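Local coordinates for protein AtxE2 (Asticcacaulis excentricus, PDB 5TXE) that hydrolyses the isopeptide bond of the threaded lasso peptides astexin-2 and astexin-3, converting them to linear peptides, at residues 605-610 with 635-640; 107-111 with 123-128. The protein carries 1 engineered substitution. All blocks are in the same frame, centred on the assembly; numbering follows the deposited sequence.

Interaction 1 of 2, residues 605-610 with 635-640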
ATOM      1  N   GLN A 605     -10.615   4.277  15.005  1.00 18.31           N
ATOM      2  CA  GLN A 605     -10.875   5.401  14.124  1.00 19.43           C
ATOM      3  C   GLN A 605     -11.289   4.799  12.823  1.00 21.41           C
ATOM      4  O   GLN A 605     -10.445   4.515  11.949  1.00 21.13           O
ATOM      5  CB  GLN A 605      -9.638   6.264  13.995  1.00 19.34           C
ATOM      6  CG  GLN A 605      -9.290   6.963  15.302  1.00 19.65           C
ATOM      7  CD  GLN A 605      -8.614   8.302  15.128  1.00 22.59           C
ATOM      8  OE1 GLN A 605      -9.293   9.315  14.819  1.00 26.94           O
ATOM      9  NE2 GLN A 605      -7.306   8.366  15.403  1.00 20.95           N
ATOM     10  N   SER A 606     -12.589   4.529  12.696  1.00 19.53           N
ATOM     11  CA  SER A 606     -13.088   3.708  11.599  1.00 20.42           C
ATOM     12  C   SER A 606     -13.733   4.498  10.470  1.00 18.77           C
ATOM     13  O   SER A 606     -14.398   5.491  10.702  1.00 20.48           O
ATOM     14  CB  SER A 606     -14.132   2.726  12.173  1.00 20.89           C
ATOM     15  OG  SER A 606     -14.599   1.814  11.210  1.00 20.91           O
ATOM     16  N   ALA A 607     -13.572   4.010   9.257  1.00 19.49           N
ATOM     17  CA  ALA A 607     -14.422   4.408   8.139  1.00 19.22           C
ATOM     18  C   ALA A 607     -15.843   3.952   8.391  1.00 19.76           C
ATOM     19  O   ALA A 607     -16.035   2.902   9.019  1.00 21.35           O
ATOM     20  CB  ALA A 607     -13.919   3.774   6.866  1.00 19.78           C
ATOM     21  N   ASP A 608     -16.831   4.747   7.969  1.00 18.89           N
ATOM     22  CA  ASP A 608     -18.192   4.309   8.018  1.00 19.93           C
ATOM     23  C   ASP A 608     -18.364   2.989   7.306  1.00 21.58           C
ATOM     24  O   ASP A 608     -19.164   2.146   7.700  1.00 23.39           O
ATOM     25  CB  ASP A 608     -19.207   5.353   7.511  1.00 21.05           C
ATOM     26  CG  ASP A 608     -18.931   5.863   6.094  1.00 23.31           C
ATOM     27  OD1 ASP A 608     -17.925   5.490   5.398  1.00 24.08           O
ATOM     28  OD2 ASP A 608     -19.768   6.696   5.665  1.00 26.92           O
ATOM     29  N   GLU A 609     -17.628   2.796   6.264  1.00 22.26           N
ATOM     30  CA  GLU A 609     -17.739   1.560   5.488  1.00 27.03           C
ATOM     31  C   GLU A 609     -17.225   0.315   6.255  1.00 27.96           C
ATOM     32  O   GLU A 609     -17.461  -0.802   5.816  1.00 26.56           O
ATOM     33  CB  GLU A 609     -16.989   1.778   4.194  1.00 32.60           C
ATOM     34  CG  GLU A 609     -17.028   0.667   3.193  1.00 41.64           C
ATOM     35  CD  GLU A 609     -16.570   1.110   1.790  1.00 44.35           C
ATOM     36  OE1 GLU A 609     -15.397   0.832   1.436  1.00 44.57           O
ATOM     37  OE2 GLU A 609     -17.368   1.749   1.059  1.00 55.81           O
ATOM     38  N   GLU A 610     -16.616   0.486   7.433  1.00 23.77           N
ATOM     39  CA  GLU A 610     -16.206  -0.673   8.229  1.00 25.46           C
ATOM     40  C   GLU A 610     -16.746  -0.666   9.617  1.00 23.66           C
ATOM     41  O   GLU A 610     -16.557  -1.660  10.328  1.00 24.78           O
ATOM     42  CB  GLU A 610     -14.670  -0.752   8.326  1.00 28.41           C
ATOM     43  CG  GLU A 610     -14.004  -0.970   6.970  1.00 29.05           C
ATOM     44  CD  GLU A 610     -12.489  -1.202   7.079  1.00 38.13           C
ATOM     45  OE1 GLU A 610     -11.759  -0.448   7.811  1.00 38.69           O
ATOM     46  OE2 GLU A 610     -12.013  -2.119   6.374  1.00 38.81           O
ATOM     47  N   ASN A 635     -18.158   8.592   4.389  1.00 19.71           N
ATOM     48  CA  ASN A 635     -17.709   8.372   3.032  1.00 20.49           C
ATOM     49  C   ASN A 635     -16.176   8.030   2.962  1.00 22.08           C
ATOM     50  O   ASN A 635     -15.425   8.639   2.193  1.00 21.15           O
ATOM     51  CB  ASN A 635     -18.031   9.600   2.173  1.00 21.14           C
ATOM     52  CG  ASN A 635     -17.802   9.323   0.695  1.00 25.00           C
ATOM     53  OD1 ASN A 635     -17.810   8.182   0.286  1.00 28.27           O
ATOM     54  ND2 ASN A 635     -17.505  10.334  -0.080  1.00 25.56           N
ATOM     55  N   GLU A 636     -15.758   7.036   3.748  1.00 19.76           N
ATOM     56  CA  GLU A 636     -14.393   6.649   3.801  1.00 20.76           C
ATOM     57  C   GLU A 636     -14.269   5.165   3.502  1.00 23.03           C
ATOM     58  O   GLU A 636     -15.242   4.474   3.379  1.00 22.56           O
ATOM     59  CB  GLU A 636     -13.808   6.913   5.158  1.00 19.63           C
ATOM     60  CG  GLU A 636     -13.327   8.327   5.352  1.00 18.97           C
ATOM     61  CD  GLU A 636     -12.126   8.650   4.476  1.00 20.43           C
ATOM     62  OE1 GLU A 636     -11.652   7.755   3.760  1.00 19.06           O
ATOM     63  OE2 GLU A 636     -11.685   9.838   4.489  1.00 20.55           O
ATOM     64  N   HIS A 637     -13.028   4.707   3.378  1.00 24.26           N
ATOM     65  CA  HIS A 637     -12.750   3.344   2.984  1.00 23.06           C
ATOM     66  C   HIS A 637     -11.692   2.774   3.945  1.00 23.35           C
ATOM     67  O   HIS A 637     -11.173   3.448   4.832  1.00 24.73           O
ATOM     68  CB  HIS A 637     -12.257   3.306   1.535  1.00 23.00           C
ATOM     69  CG  HIS A 637     -13.240   3.829   0.575  1.00 22.76           C
ATOM     70  ND1 HIS A 637     -14.392   3.147   0.274  1.00 27.75           N
ATOM     71  CD2 HIS A 637     -13.335   5.029  -0.041  1.00 24.80           C
ATOM     72  CE1 HIS A 637     -15.127   3.878  -0.546  1.00 28.05           C
ATOM     73  NE2 HIS A 637     -14.521   5.040  -0.718  1.00 27.76           N
ATOM     74  N   HIS A 638     -11.450   1.504   3.756  1.00 23.23           N
ATOM     75  CA  HIS A 638     -10.479   0.698   4.489  1.00 24.28           C
ATOM     76  C   HIS A 638      -9.176   1.436   4.694  1.00 24.35           C
ATOM     77  O   HIS A 638      -8.668   1.465   5.806  1.00 28.77           O
ATOM     78  CB  HIS A 638     -10.305  -0.587   3.647  1.00 25.80           C
ATOM     79  CG  HIS A 638      -9.291  -1.537   4.143  1.00 26.90           C
ATOM     80  ND1 HIS A 638      -9.470  -2.261   5.289  1.00 32.89           N
ATOM     81  CD2 HIS A 638      -8.109  -1.947   3.612  1.00 30.34           C
ATOM     82  CE1 HIS A 638      -8.421  -3.045   5.479  1.00 33.17           C
ATOM     83  NE2 HIS A 638      -7.577  -2.862   4.479  1.00 31.10           N
ATOM     84  N   VAL A 639      -8.683   2.087   3.650  1.00 22.21           N
ATOM     85  CA  VAL A 639      -7.640   3.125   3.756  1.00 23.06           C
ATOM     86  C   VAL A 639      -8.299   4.500   3.481  1.00 21.97           C
ATOM     87  O   VAL A 639      -9.078   4.630   2.513  1.00 21.81           O
ATOM     88  CB  VAL A 639      -6.563   2.831   2.710  1.00 25.07           C
ATOM     89  CG1 VAL A 639      -5.615   3.991   2.540  1.00 27.24           C
ATOM     90  CG2 VAL A 639      -5.804   1.569   3.110  1.00 27.51           C
ATOM     91  N   LYS A 640      -8.000   5.513   4.289  1.00 20.22           N
ATOM     92  CA  LYS A 640      -8.729   6.769   4.219  1.00 22.31           C
ATOM     93  C   LYS A 640      -8.148   7.647   3.147  1.00 22.46           C
ATOM     94  O   LYS A 640      -6.998   7.549   2.881  1.00 20.89           O
ATOM     95  CB  LYS A 640      -8.779   7.492   5.553  1.00 22.07           C
ATOM     96  CG  LYS A 640      -9.533   6.721   6.606  1.00 24.13           C
ATOM     97  CD  LYS A 640      -9.455   7.408   7.949  1.00 27.78           C
ATOM     98  CE  LYS A 640     -10.223   6.662   9.023  1.00 29.84           C
ATOM     99  NZ  LYS A 640      -9.513   5.436   9.499  1.00 28.99           N
TER
HETATM  100  O   HOH W   1     -13.114  -0.138   1.736  1.00 34.49           O
HETATM  101  O   HOH W   2      -9.125  -0.147   8.046  1.00 25.74           O

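Interaction 2 of 2, residues 107-111 with 123-128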
ATOM      1  N   GLU A 107     -10.408  14.435  -9.736  1.00 24.48           N
ATOM      2  CA  GLU A 107     -10.823  13.852  -8.487  1.00 24.44           C
ATOM      3  C   GLU A 107      -9.955  12.630  -8.135  1.00 27.04           C
ATOM      4  O   GLU A 107      -9.347  12.004  -9.016  1.00 25.89           O
ATOM      5  CB  GLU A 107     -12.260  13.394  -8.602  1.00 26.16           C
ATOM      6  CG  GLU A 107     -13.297  14.501  -8.595  1.00 29.72           C
ATOM      7  CD  GLU A 107     -14.720  13.999  -8.884  1.00 38.46           C
ATOM      8  OE1 GLU A 107     -14.934  12.921  -9.447  1.00 36.38           O
ATOM      9  OE2 GLU A 107     -15.690  14.712  -8.578  1.00 48.64           O
ATOM     10  N   TYR A 108      -9.972  12.252  -6.855  1.00 26.42           N
ATOM     11  CA  TYR A 108      -9.248  11.094  -6.369  1.00 24.48           C
ATOM     12  C   TYR A 108      -9.885   9.884  -6.984  1.00 24.18           C
ATOM     13  O   TYR A 108     -11.022   9.597  -6.743  1.00 25.86           O
ATOM     14  CB  TYR A 108      -9.283  11.057  -4.854  1.00 24.11           C
ATOM     15  CG  TYR A 108      -8.408  10.063  -4.145  1.00 22.29           C
ATOM     16  CD1 TYR A 108      -8.793   8.739  -4.043  1.00 23.46           C
ATOM     17  CD2 TYR A 108      -7.286  10.464  -3.470  1.00 22.20           C
ATOM     18  CE1 TYR A 108      -8.058   7.832  -3.327  1.00 25.69           C
ATOM     19  CE2 TYR A 108      -6.506   9.545  -2.743  1.00 22.68           C
ATOM     20  CZ  TYR A 108      -6.885   8.231  -2.678  1.00 25.96           C
ATOM     21  OH  TYR A 108      -6.165   7.260  -1.988  1.00 26.93           O
ATOM     22  N   LEU A 109      -9.112   9.200  -7.823  1.00 23.89           N
ATOM     23  CA  LEU A 109      -9.575   8.063  -8.603  1.00 25.59           C
ATOM     24  C   LEU A 109      -9.176   6.758  -7.898  1.00 22.92           C
ATOM     25  O   LEU A 109      -7.996   6.431  -7.767  1.00 21.18           O
ATOM     26  CB  LEU A 109      -8.992   8.139 -10.008  1.00 25.41           C
ATOM     27  CG  LEU A 109      -9.682   7.377 -11.118  1.00 27.67           C
ATOM     28  CD1 LEU A 109      -8.987   7.627 -12.438  1.00 29.76           C
ATOM     29  CD2 LEU A 109      -9.734   5.882 -10.876  1.00 32.15           C
ATOM     30  N   PHE A 110     -10.163   6.025  -7.414  1.00 22.97           N
ATOM     31  CA  PHE A 110      -9.873   4.856  -6.622  1.00 24.49           C
ATOM     32  C   PHE A 110      -9.314   3.707  -7.478  1.00 24.83           C
ATOM     33  O   PHE A 110      -9.795   3.456  -8.565  1.00 24.93           O
ATOM     34  CB  PHE A 110     -11.122   4.371  -5.906  1.00 23.50           C
ATOM     35  CG  PHE A 110     -11.548   5.271  -4.792  1.00 23.14           C
ATOM     36  CD1 PHE A 110     -10.745   5.466  -3.690  1.00 24.41           C
ATOM     37  CD2 PHE A 110     -12.782   5.936  -4.850  1.00 26.62           C
ATOM     38  CE1 PHE A 110     -11.109   6.328  -2.653  1.00 23.14           C
ATOM     39  CE2 PHE A 110     -13.164   6.795  -3.826  1.00 26.80           C
ATOM     40  CZ  PHE A 110     -12.308   6.993  -2.734  1.00 25.69           C
ATOM     41  N   TRP A 111      -8.364   2.979  -6.925  1.00 22.68           N
ATOM     42  CA  TRP A 111      -7.929   1.733  -7.519  1.00 24.76           C
ATOM     43  C   TRP A 111      -8.959   0.682  -7.203  1.00 23.97           C
ATOM     44  O   TRP A 111      -9.195   0.404  -6.040  1.00 26.08           O
ATOM     45  CB  TRP A 111      -6.581   1.350  -6.892  1.00 26.07           C
ATOM     46  CG  TRP A 111      -5.851   0.197  -7.539  1.00 29.41           C
ATOM     47  CD1 TRP A 111      -6.297  -0.627  -8.543  1.00 31.45           C
ATOM     48  CD2 TRP A 111      -4.534  -0.261  -7.199  1.00 31.64           C
ATOM     49  NE1 TRP A 111      -5.331  -1.565  -8.829  1.00 29.02           N
ATOM     50  CE2 TRP A 111      -4.248  -1.356  -8.018  1.00 31.47           C
ATOM     51  CE3 TRP A 111      -3.569   0.157  -6.267  1.00 30.45           C
ATOM     52  CZ2 TRP A 111      -3.005  -1.995  -7.997  1.00 32.47           C
ATOM     53  CZ3 TRP A 111      -2.361  -0.509  -6.206  1.00 31.92           C
ATOM     54  CH2 TRP A 111      -2.091  -1.575  -7.073  1.00 30.82           C
ATOM     55  N   PRO A 123     -13.590  -0.469  -2.931  1.00 29.09           N
ATOM     56  CA  PRO A 123     -12.282   0.142  -3.025  1.00 28.18           C
ATOM     57  C   PRO A 123     -11.493   0.026  -1.715  1.00 28.99           C
ATOM     58  O   PRO A 123     -12.063   0.184  -0.648  1.00 29.31           O
ATOM     59  CB  PRO A 123     -12.569   1.598  -3.282  1.00 27.96           C
ATOM     60  CG  PRO A 123     -14.004   1.727  -3.576  1.00 33.13           C
ATOM     61  CD  PRO A 123     -14.695   0.500  -3.094  1.00 32.88           C
ATOM     62  N   SER A 124     -10.202  -0.291  -1.806  1.00 26.55           N
ATOM     63  CA  SER A 124      -9.363  -0.327  -0.633  1.00 25.89           C
ATOM     64  C   SER A 124      -9.303   1.099  -0.090  1.00 23.90           C
ATOM     65  O   SER A 124      -9.136   1.295   1.087  1.00 24.27           O
ATOM     66  CB  SER A 124      -7.981  -0.835  -0.998  1.00 25.54           C
ATOM     67  OG  SER A 124      -7.330   0.176  -1.774  1.00 26.95           O
ATOM     68  N   GLY A 125      -9.424   2.081  -0.992  1.00 24.61           N
ATOM     69  CA  GLY A 125      -9.238   3.497  -0.691  1.00 23.71           C
ATOM     70  C   GLY A 125      -7.961   4.091  -1.266  1.00 22.28           C
ATOM     71  O   GLY A 125      -7.748   5.320  -1.239  1.00 21.12           O
ATOM     72  N   ALA A 126      -7.084   3.227  -1.747  1.00 21.38           N
ATOM     73  CA  ALA A 126      -5.865   3.692  -2.370  1.00 21.32           C
ATOM     74  C   ALA A 126      -6.196   4.288  -3.748  1.00 23.00           C
ATOM     75  O   ALA A 126      -7.082   3.819  -4.440  1.00 22.98           O
ATOM     76  CB  ALA A 126      -4.928   2.521  -2.564  1.00 23.31           C
ATOM     77  N   ASN A 127      -5.435   5.289  -4.146  1.00 23.44           N
ATOM     78  CA  ASN A 127      -5.517   5.844  -5.502  1.00 26.05           C
ATOM     79  C   ASN A 127      -4.880   5.006  -6.579  1.00 22.50           C
ATOM     80  O   ASN A 127      -3.830   4.355  -6.391  1.00 26.94           O
ATOM     81  CB  ASN A 127      -4.897   7.257  -5.510  1.00 29.62           C
ATOM     82  CG  ASN A 127      -3.445   7.282  -5.031  1.00 30.11           C
ATOM     83  OD1 ASN A 127      -3.054   6.634  -4.032  1.00 33.22           O
ATOM     84  ND2 ASN A 127      -2.645   8.034  -5.738  1.00 35.63           N
ATOM     85  N   LEU A 128      -5.501   5.031  -7.731  1.00 22.95           N
ATOM     86  CA  LEU A 128      -4.949   4.370  -8.928  1.00 23.47           C
ATOM     87  C   LEU A 128      -3.726   5.107  -9.379  1.00 22.82           C
ATOM     88  O   LEU A 128      -3.737   6.330  -9.437  1.00 25.09           O
ATOM     89  CB  LEU A 128      -5.936   4.467 -10.065  1.00 25.04           C
ATOM     90  CG  LEU A 128      -5.606   3.723 -11.368  1.00 26.36           C
ATOM     91  CD1 LEU A 128      -5.613   2.207 -11.170  1.00 26.73           C
ATOM     92  CD2 LEU A 128      -6.597   4.106 -12.453  1.00 23.41           C
TER
HETATM   93  O   HOH W   3      -9.319   2.087  -3.952  1.00 18.69           O
HETATM   94  O   HOH W   4      -8.540  -1.565  -4.311  1.00 36.38           O

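Interaction 1 of 2, residues 605-610 with 635-640
His638 ND1 donates to Glu610 OE2 (2.8 Å), the acid–histidine pair of the inferred charge relay system, whose nucleophile position carries the engineered Ala527. The carboxylate oxygen lies at the ring edge and receives the N-H on its syn side, with the two planes 82° apart. At its far nitrogen, NE2, His638 bonds the backbone of the bound peptide. The pair one residue earlier in each segment repeats the theme less squarely: His637 ND1 reaches Glu609 OE1 (2.8 Å) from above the carboxylate plane, with ring and carboxylate 61° apart. Water 1 donates to this same OE1 and accepts from His638 N, whereas water 2 bridges Glu610 OE1 and His638 O. Asp608 turns both its oxygens to consecutive backbone amides, OD2 accepting from Asn635 N (2.8 Å) and OD1 from Glu636 N (3.1 Å), the latter almost straight. Replacing Asp608 by alanine would remove both oxygens, and the two amides would probably be left without their acceptor, freeing the loop start to drift from the strand end. Lys640, bent at its last torsion (chi4 76°), brings NZ above the carbonyl plane of Gln605 O (2.8 Å) and also forms a salt bridge with Glu451. Ala607 CB packs on Glu636 CB (3.6 Å) and lies 3.4 Å from His637 O. The contact thus joins strand 602-607 and helix 608-611 to the loop between edge strand 628-633 and helix 643-662.

Interaction 2 of 2, residues 107-111 with 123-128
Phe110 and Asn127 form a single antiparallel bridge, a non-hydrogen-bonded pair, within the long connection that runs from the last strand of one antiparallel sheet (100-104) to the first of the next (133-134), in what is probably the β-propeller common to prolyl oligopeptidases. Two nearly straight backbone bonds flank the pair, Leu128 N to Leu109 O and Trp111 N to Ala126 O, each 2.9 Å. Leu128 then reaches over the opposing segment atom by atom. Its CB rests 3.7 Å from Leu109 O; with CG anti to the backbone N (chi1 -174°), the branches part, CD2 lying beside Leu109 CD2 at 3.9 Å, the two leucines side by side and pointing the same way, while CD1 meets Trp111 CD1, also at 3.9 Å, the side chains crossing at about a right angle. Beyond, the indole packs on an apolar side chain of the bound peptide. Tyr108 reaches the middle of segment 123-128: Asn127 CB sits over one face of its ring, 4.0 Å from the centroid and shifted toward the rim, a CH-π contact. Phe110 places CB and CG against Pro123 CB, and its ring edge faces Gly125 O. Ser124 OG closes an ST turn by accepting from Ala126 N and also bonds the peptide backbone. Water 3 accepts from Gly125 N and donates to both Ala126 O and Trp111 O. The hydroxyl of Tyr108 donates in the carbonyl plane to Gly125 O, 2.6 Å away.

The two interactions lie side by side near the active site, their centres about 13 Å apart. Interaction 1 is largely buried and belongs to the α/β-hydrolase part, where two carboxylates hold histidines, a third takes backbone amides and a lysine meets a backbone carbonyl; interaction 2 is only partly buried, lies in a loop without regular secondary structure, and relies on backbone bonds, aromatic rings and leucines. Neither shares a strand or helix with the other, yet they touch directly: Val639 N lies 2.7 Å from Ser124 O, a probable hydrogen bond, and the rings of His637 and Phe110 meet edge-to-face. Both reach the bound peptide, interaction 1 through His638 and Val639 and interaction 2 through Trp111, Ser124 and Ala126.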